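Long-range contact in Emp47p (form2) (Saccharomyces cerevisiae, PDB 2A6Z), which acts as a cargo receptor with a lectin-like carbohydrate recognition domain, takes part in glycoprotein secretion and is required for endoplasmic reticulum exit of a related receptor: residues A[97-111]-A[125-139]. Numbering follows the deposited sequence.
Sequences QLYNGPVNYDGLQLL and QLNDGQKPVDKTKIY
Asn127 lays its CB over one face of the Tyr105 ring, 3.6 Å from the centroid and 17° off the ring normal, a CH-pi contact in the tightly packed part, at the open end of the antiparallel hairpin. Tyr105 takes the crowded chi1 of 67°, with CG between its own N and carbonyl carbon, which turns the ring back against Asn127, with OH beside Gln125 CB. Asn127 suits its place because one short amide serves two loops: ND2 donates to Tyr105 O at 2.8 Å, though bent to 130° at the hydrogen, and to Lys131 O at 3.0 Å. Reciprocal N-H...O=C hydrogen bonds join Gly107 with Asn127 and Gln109 with Gln125. Gly107 adopts backbone angles that a CB would obstruct, letting the chain turn its corner there. Beyond the strands, Val133 N donates a hydrogen bond to Val103 O at 3.0 Å, and Val103 CG2 and Val133 CG2 touch at 3.9 Å, in an apolar seam that Leu98 extends. Ile138's extended chain carries apolar CD1 to buried Leu111 CD2, 4.0 Å away.

The solvent side is looser. Lys135 suits it: the aliphatic chain lies along Leu98 while NZ makes a short hydrogen bond, 2.6 Å, to Gln97 O. Exposed Pro132 packs CB on Val103 CG1, and the Asp106 carboxylate lies beside Asp128's backbone.

In the concanavalin-like sandwich of this legume-like lectin family, strand 108-113 lies between 81-88 and 121-128, and 144-147 follows as an outermost strand. Trp85 of strand 81-88 meets the Tyr105 ring edge-to-face, Ser83 binds Gln109 NE2, and Ser142, just past helix 138-141, binds Gln125 OE1.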
loop_
_atom_site.group_PDB
_atom_site.type_symbol
_atom_site.label_atom_id
_atom_site.label_comp_id
_atom_site.label_asym_id
_atom_site.label_seq_id
_atom_site.Cartn_x
_atom_site.Cartn_y
_atom_site.Cartn_z
ATOM N N GLN A 97 10.748 2.699 -9.798
ATOM C CA GLN A 97 11.893 3.218 -9.102
ATOM C C GLN A 97 11.702 3.588 -7.656
ATOM O O GLN A 97 12.701 3.940 -6.978
ATOM C CB GLN A 97 12.410 4.470 -9.836
ATOM C CG GLN A 97 12.891 4.209 -11.252
ATOM C CD GLN A 97 13.434 5.458 -11.898
ATOM O OE1 GLN A 97 14.584 5.853 -11.600
ATOM N NE2 GLN A 97 12.607 6.158 -12.690
ATOM N N LEU A 98 10.484 3.516 -7.116
ATOM C CA LEU A 98 10.224 3.917 -5.723
ATOM C C LEU A 98 9.544 2.751 -5.014
ATOM O O LEU A 98 8.361 2.496 -5.209
ATOM C CB LEU A 98 9.328 5.167 -5.743
ATOM C CG LEU A 98 8.913 5.699 -4.343
ATOM C CD1 LEU A 98 10.149 5.996 -3.496
ATOM C CD2 LEU A 98 8.036 6.912 -4.546
ATOM N N TYR A 99 10.349 1.974 -4.247
ATOM C CA TYR A 99 9.834 0.758 -3.605
ATOM C C TYR A 99 9.108 -0.108 -4.617
ATOM O O TYR A 99 8.063 -0.753 -4.337
ATOM C CB TYR A 99 8.885 1.053 -2.361
ATOM C CG TYR A 99 9.686 1.810 -1.320
ATOM C CD1 TYR A 99 10.446 1.124 -0.387
ATOM C CD2 TYR A 99 9.767 3.193 -1.321
ATOM C CE1 TYR A 99 11.211 1.787 0.548
ATOM C CE2 TYR A 99 10.544 3.870 -0.399
ATOM C CZ TYR A 99 11.274 3.141 0.530
ATOM O OH TYR A 99 12.041 3.870 1.435
ATOM N N ASN A 100 9.695 -0.258 -5.809
ATOM C CA ASN A 100 9.136 -1.079 -6.897
ATOM C C ASN A 100 7.779 -0.604 -7.391
ATOM O O ASN A 100 7.052 -1.380 -7.986
ATOM C CB ASN A 100 9.134 -2.560 -6.483
ATOM C CG ASN A 100 8.864 -3.464 -7.710
ATOM O OD1 ASN A 100 9.515 -3.274 -8.765
ATOM N ND2 ASN A 100 7.968 -4.404 -7.566
ATOM N N GLY A 101 7.517 0.681 -7.206
ATOM C CA GLY A 101 6.391 1.394 -7.732
ATOM C C GLY A 101 6.831 2.740 -8.310
ATOM O O GLY A 101 8.028 2.981 -8.462
ATOM N N PRO A 102 5.876 3.567 -8.711
ATOM C CA PRO A 102 6.216 4.734 -9.536
ATOM C C PRO A 102 6.771 5.904 -8.752
ATOM O O PRO A 102 6.141 6.425 -7.859
ATOM C CB PRO A 102 4.873 5.081 -10.197
ATOM C CG PRO A 102 3.857 4.596 -9.159
ATOM C CD PRO A 102 4.432 3.325 -8.636
ATOM N N VAL A 103 7.957 6.397 -9.167
ATOM C CA VAL A 103 8.588 7.546 -8.497
ATOM C C VAL A 103 8.024 8.879 -8.893
ATOM O O VAL A 103 8.157 9.867 -8.168
ATOM C CB VAL A 103 10.132 7.481 -8.744
ATOM C CG1 VAL A 103 10.506 7.866 -10.170
ATOM C CG2 VAL A 103 10.909 8.366 -7.762
ATOM N N ASN A 104 7.336 8.945 -10.027
ATOM C CA ASN A 104 6.692 10.133 -10.552
ATOM C C ASN A 104 5.197 9.968 -10.525
ATOM O O ASN A 104 4.530 10.317 -11.487
ATOM C CB ASN A 104 7.144 10.174 -12.034
ATOM C CG ASN A 104 6.672 8.884 -12.782
ATOM O OD1 ASN A 104 6.510 7.719 -12.290
ATOM N ND2 ASN A 104 6.369 9.030 -14.092
ATOM N N TYR A 105 4.684 9.422 -9.420
ATOM C CA TYR A 105 3.212 9.170 -9.318
ATOM C C TYR A 105 2.438 10.460 -9.164
ATOM O O TYR A 105 2.977 11.482 -8.744
ATOM C CB TYR A 105 2.992 8.218 -8.135
ATOM C CG TYR A 105 3.320 8.817 -6.812
ATOM C CD1 TYR A 105 2.355 9.401 -5.970
ATOM C CD2 TYR A 105 4.655 8.788 -6.339
ATOM C CE1 TYR A 105 2.669 9.949 -4.744
ATOM C CE2 TYR A 105 4.991 9.346 -5.109
ATOM C CZ TYR A 105 4.011 9.906 -4.335
ATOM O OH TYR A 105 4.311 10.470 -3.097
ATOM N N ASP A 106 1.129 10.352 -9.458
ATOM C CA ASP A 106 0.159 11.422 -9.251
ATOM C C ASP A 106 -0.913 10.927 -8.315
ATOM O O ASP A 106 -1.832 10.207 -8.764
ATOM C CB ASP A 106 -0.449 11.763 -10.632
ATOM C CG ASP A 106 -1.457 12.887 -10.552
ATOM O OD1 ASP A 106 -1.609 13.478 -9.450
ATOM O OD2 ASP A 106 -2.104 13.124 -11.599
ATOM N N GLY A 107 -0.802 11.172 -7.035
ATOM C CA GLY A 107 -1.715 10.654 -6.072
ATOM C C GLY A 107 -1.010 10.451 -4.718
ATOM O O GLY A 107 -0.221 11.295 -4.282
ATOM N N LEU A 108 -1.344 9.339 -4.067
ATOM C CA LEU A 108 -0.960 9.012 -2.713
ATOM C C LEU A 108 -0.110 7.752 -2.651
ATOM O O LEU A 108 -0.459 6.696 -3.242
ATOM C CB LEU A 108 -2.247 8.759 -1.889
ATOM C CG LEU A 108 -2.062 8.297 -0.431
ATOM C CD1 LEU A 108 -1.427 9.421 0.408
ATOM C CD2 LEU A 108 -3.406 7.851 0.118
ATOM N N GLN A 109 0.992 7.838 -1.897
ATOM C CA GLN A 109 1.778 6.697 -1.506
ATOM C C GLN A 109 1.709 6.574 0.027
ATOM O O GLN A 109 1.959 7.552 0.736
ATOM C CB GLN A 109 3.247 6.911 -1.925
ATOM C CG GLN A 109 4.176 5.777 -1.512
ATOM C CD GLN A 109 5.648 6.177 -1.440
ATOM O OE1 GLN A 109 6.008 7.338 -1.439
ATOM N NE2 GLN A 109 6.512 5.194 -1.402
ATOM N N LEU A 110 1.423 5.371 0.509
ATOM C CA LEU A 110 1.555 5.078 1.963
ATOM C C LEU A 110 2.743 4.137 2.094
ATOM O O LEU A 110 2.715 3.034 1.538
ATOM C CB LEU A 110 0.299 4.412 2.522
ATOM C CG LEU A 110 -0.962 5.239 2.401
ATOM C CD1 LEU A 110 -2.170 4.464 2.922
ATOM C CD2 LEU A 110 -0.864 6.555 3.159
ATOM N N LEU A 111 3.754 4.589 2.824
ATOM C CA LEU A 111 5.002 3.834 2.955
ATOM C C LEU A 111 5.130 3.288 4.375
ATOM O O LEU A 111 5.071 4.078 5.341
ATOM C CB LEU A 111 6.203 4.739 2.668
ATOM C CG LEU A 111 7.583 4.095 2.906
ATOM C CD1 LEU A 111 7.830 2.920 1.969
ATOM C CD2 LEU A 111 8.661 5.166 2.705
ATOM N N GLN A 125 2.679 10.154 1.635
ATOM C CA GLN A 125 3.428 10.958 0.696
ATOM C C GLN A 125 2.492 11.349 -0.487
ATOM O O GLN A 125 1.663 10.502 -0.889
ATOM C CB GLN A 125 4.645 10.229 0.098
ATOM C CG GLN A 125 5.473 9.441 1.114
ATOM C CD GLN A 125 6.298 10.184 2.124
ATOM O OE1 GLN A 125 6.328 9.800 3.291
ATOM N NE2 GLN A 125 7.022 11.232 1.691
ATOM N N LEU A 126 2.658 12.542 -1.007
ATOM C CA LEU A 126 1.847 13.000 -2.161
ATOM C C LEU A 126 2.786 13.471 -3.256
ATOM O O LEU A 126 3.840 14.026 -3.005
ATOM C CB LEU A 126 0.992 14.202 -1.773
ATOM C CG LEU A 126 -0.089 13.881 -0.746
ATOM C CD1 LEU A 126 -0.510 15.144 -0.031
ATOM C CD2 LEU A 126 -1.237 13.087 -1.409
ATOM N N ASN A 127 2.336 13.266 -4.495
ATOM C CA ASN A 127 3.030 13.854 -5.653
ATOM C C ASN A 127 1.988 14.075 -6.731
ATOM O O ASN A 127 0.944 13.409 -6.767
ATOM C CB ASN A 127 4.132 12.914 -6.115
ATOM C CG ASN A 127 5.097 13.598 -7.105
ATOM O OD1 ASN A 127 5.564 14.714 -6.847
ATOM N ND2 ASN A 127 5.380 12.890 -8.176
ATOM N N ASP A 128 2.274 15.004 -7.646
ATOM C CA ASP A 128 1.299 15.402 -8.659
ATOM C C ASP A 128 1.663 14.929 -10.059
ATOM O O ASP A 128 1.090 15.412 -11.050
ATOM C CB ASP A 128 1.092 16.937 -8.661
ATOM C CG ASP A 128 2.317 17.717 -9.034
ATOM O OD1 ASP A 128 3.322 17.073 -9.481
ATOM O OD2 ASP A 128 2.298 18.964 -8.972
ATOM N N GLY A 129 2.643 14.055 -10.174
ATOM C CA GLY A 129 3.005 13.469 -11.482
ATOM C C GLY A 129 3.879 14.330 -12.332
ATOM O O GLY A 129 4.268 13.885 -13.428
ATOM N N GLN A 130 4.244 15.517 -11.891
ATOM C CA GLN A 130 5.066 16.388 -12.765
ATOM C C GLN A 130 6.529 16.014 -12.670
ATOM O O GLN A 130 7.298 16.101 -13.659
ATOM C CB GLN A 130 4.800 17.830 -12.398
ATOM C CG GLN A 130 3.391 18.330 -12.727
ATOM C CD GLN A 130 3.260 19.791 -12.326
ATOM O OE1 GLN A 130 4.252 20.437 -11.977
ATOM N NE2 GLN A 130 2.055 20.325 -12.379
ATOM N N LYS A 131 7.018 15.637 -11.521
ATOM C CA LYS A 131 8.452 15.310 -11.385
ATOM C C LYS A 131 8.576 14.073 -10.520
ATOM O O LYS A 131 7.806 13.817 -9.616
ATOM C CB LYS A 131 9.149 16.492 -10.698
ATOM C CG LYS A 131 9.441 17.712 -11.588
ATOM C CD LYS A 131 10.111 18.833 -10.800
ATOM C CE LYS A 131 9.827 20.234 -11.352
ATOM N NZ LYS A 131 9.527 21.237 -10.290
ATOM N N PRO A 132 9.645 13.319 -10.643
ATOM C CA PRO A 132 9.914 12.290 -9.622
ATOM C C PRO A 132 10.149 12.958 -8.266
ATOM O O PRO A 132 10.722 14.019 -8.101
ATOM C CB PRO A 132 11.195 11.648 -10.183
ATOM C CG PRO A 132 11.860 12.834 -10.840
ATOM C CD PRO A 132 10.710 13.398 -11.654
ATOM N N VAL A 133 9.658 12.246 -7.218
ATOM C CA VAL A 133 10.011 12.693 -5.864
ATOM C C VAL A 133 11.519 12.475 -5.620
ATOM O O VAL A 133 12.190 11.626 -6.211
ATOM C CB VAL A 133 9.159 11.988 -4.837
ATOM C CG1 VAL A 133 7.655 12.173 -5.082
ATOM C CG2 VAL A 133 9.460 10.493 -4.806
ATOM N N ASP A 134 12.036 13.267 -4.700
ATOM C CA ASP A 134 13.437 13.168 -4.278
ATOM C C ASP A 134 13.499 12.127 -3.174
ATOM O O ASP A 134 13.050 12.379 -2.046
ATOM C CB ASP A 134 13.926 14.514 -3.811
ATOM C CG ASP A 134 15.416 14.514 -3.482
ATOM O OD1 ASP A 134 15.959 13.414 -3.207
ATOM O OD2 ASP A 134 15.970 15.603 -3.500
ATOM N N LYS A 135 14.028 10.947 -3.434
ATOM C CA LYS A 135 14.037 9.905 -2.436
ATOM C C LYS A 135 14.860 10.286 -1.231
ATOM O O LYS A 135 14.581 9.750 -0.148
ATOM C CB LYS A 135 14.518 8.571 -3.048
ATOM C CG LYS A 135 13.513 8.034 -4.055
ATOM C CD LYS A 135 13.887 6.611 -4.454
ATOM C CE LYS A 135 14.250 6.487 -5.913
ATOM N NZ LYS A 135 14.871 5.127 -6.156
ATOM N N THR A 136 15.837 11.188 -1.425
ATOM C CA THR A 136 16.689 11.542 -0.319
ATOM C C THR A 136 15.952 12.458 0.666
ATOM O O THR A 136 16.509 12.678 1.731
ATOM C CB THR A 136 17.988 12.251 -0.757
ATOM O OG1 THR A 136 17.669 13.526 -1.328
ATOM C CG2 THR A 136 18.702 11.438 -1.821
ATOM N N LYS A 137 14.768 12.958 0.369
ATOM C CA LYS A 137 14.001 13.830 1.233
ATOM C C LYS A 137 12.666 13.216 1.696
ATOM O O LYS A 137 11.823 13.924 2.244
ATOM C CB LYS A 137 13.744 15.172 0.546
ATOM C CG LYS A 137 15.086 15.859 0.178
ATOM C CD LYS A 137 14.776 17.208 -0.479
ATOM C CE LYS A 137 15.955 18.061 -0.876
ATOM N NZ LYS A 137 17.081 18.084 0.061
ATOM N N ILE A 138 12.487 11.907 1.421
ATOM C CA ILE A 138 11.142 11.345 1.632
ATOM C C ILE A 138 10.653 11.524 3.066
ATOM O O ILE A 138 9.473 11.824 3.244
ATOM C CB ILE A 138 11.174 9.874 1.189
ATOM C CG1 ILE A 138 9.757 9.306 1.028
ATOM C CG2 ILE A 138 12.079 8.964 2.032
ATOM C CD1 ILE A 138 9.764 8.029 0.177
ATOM N N TYR A 139 11.532 11.356 4.061
ATOM C CA TYR A 139 11.023 11.425 5.435
ATOM C C TYR A 139 10.617 12.850 5.826
ATOM O O TYR A 139 9.612 13.065 6.516
ATOM C CB TYR A 139 12.055 10.836 6.437
ATOM C CG TYR A 139 12.394 9.406 6.008
ATOM C CD1 TYR A 139 11.415 8.395 6.015
ATOM C CD2 TYR A 139 13.674 9.067 5.539
ATOM C CE1 TYR A 139 11.706 7.105 5.615
ATOM C CE2 TYR A 139 13.947 7.788 5.127
ATOM C CZ TYR A 139 12.963 6.816 5.157
ATOM O OH TYR A 139 13.292 5.550 4.732
#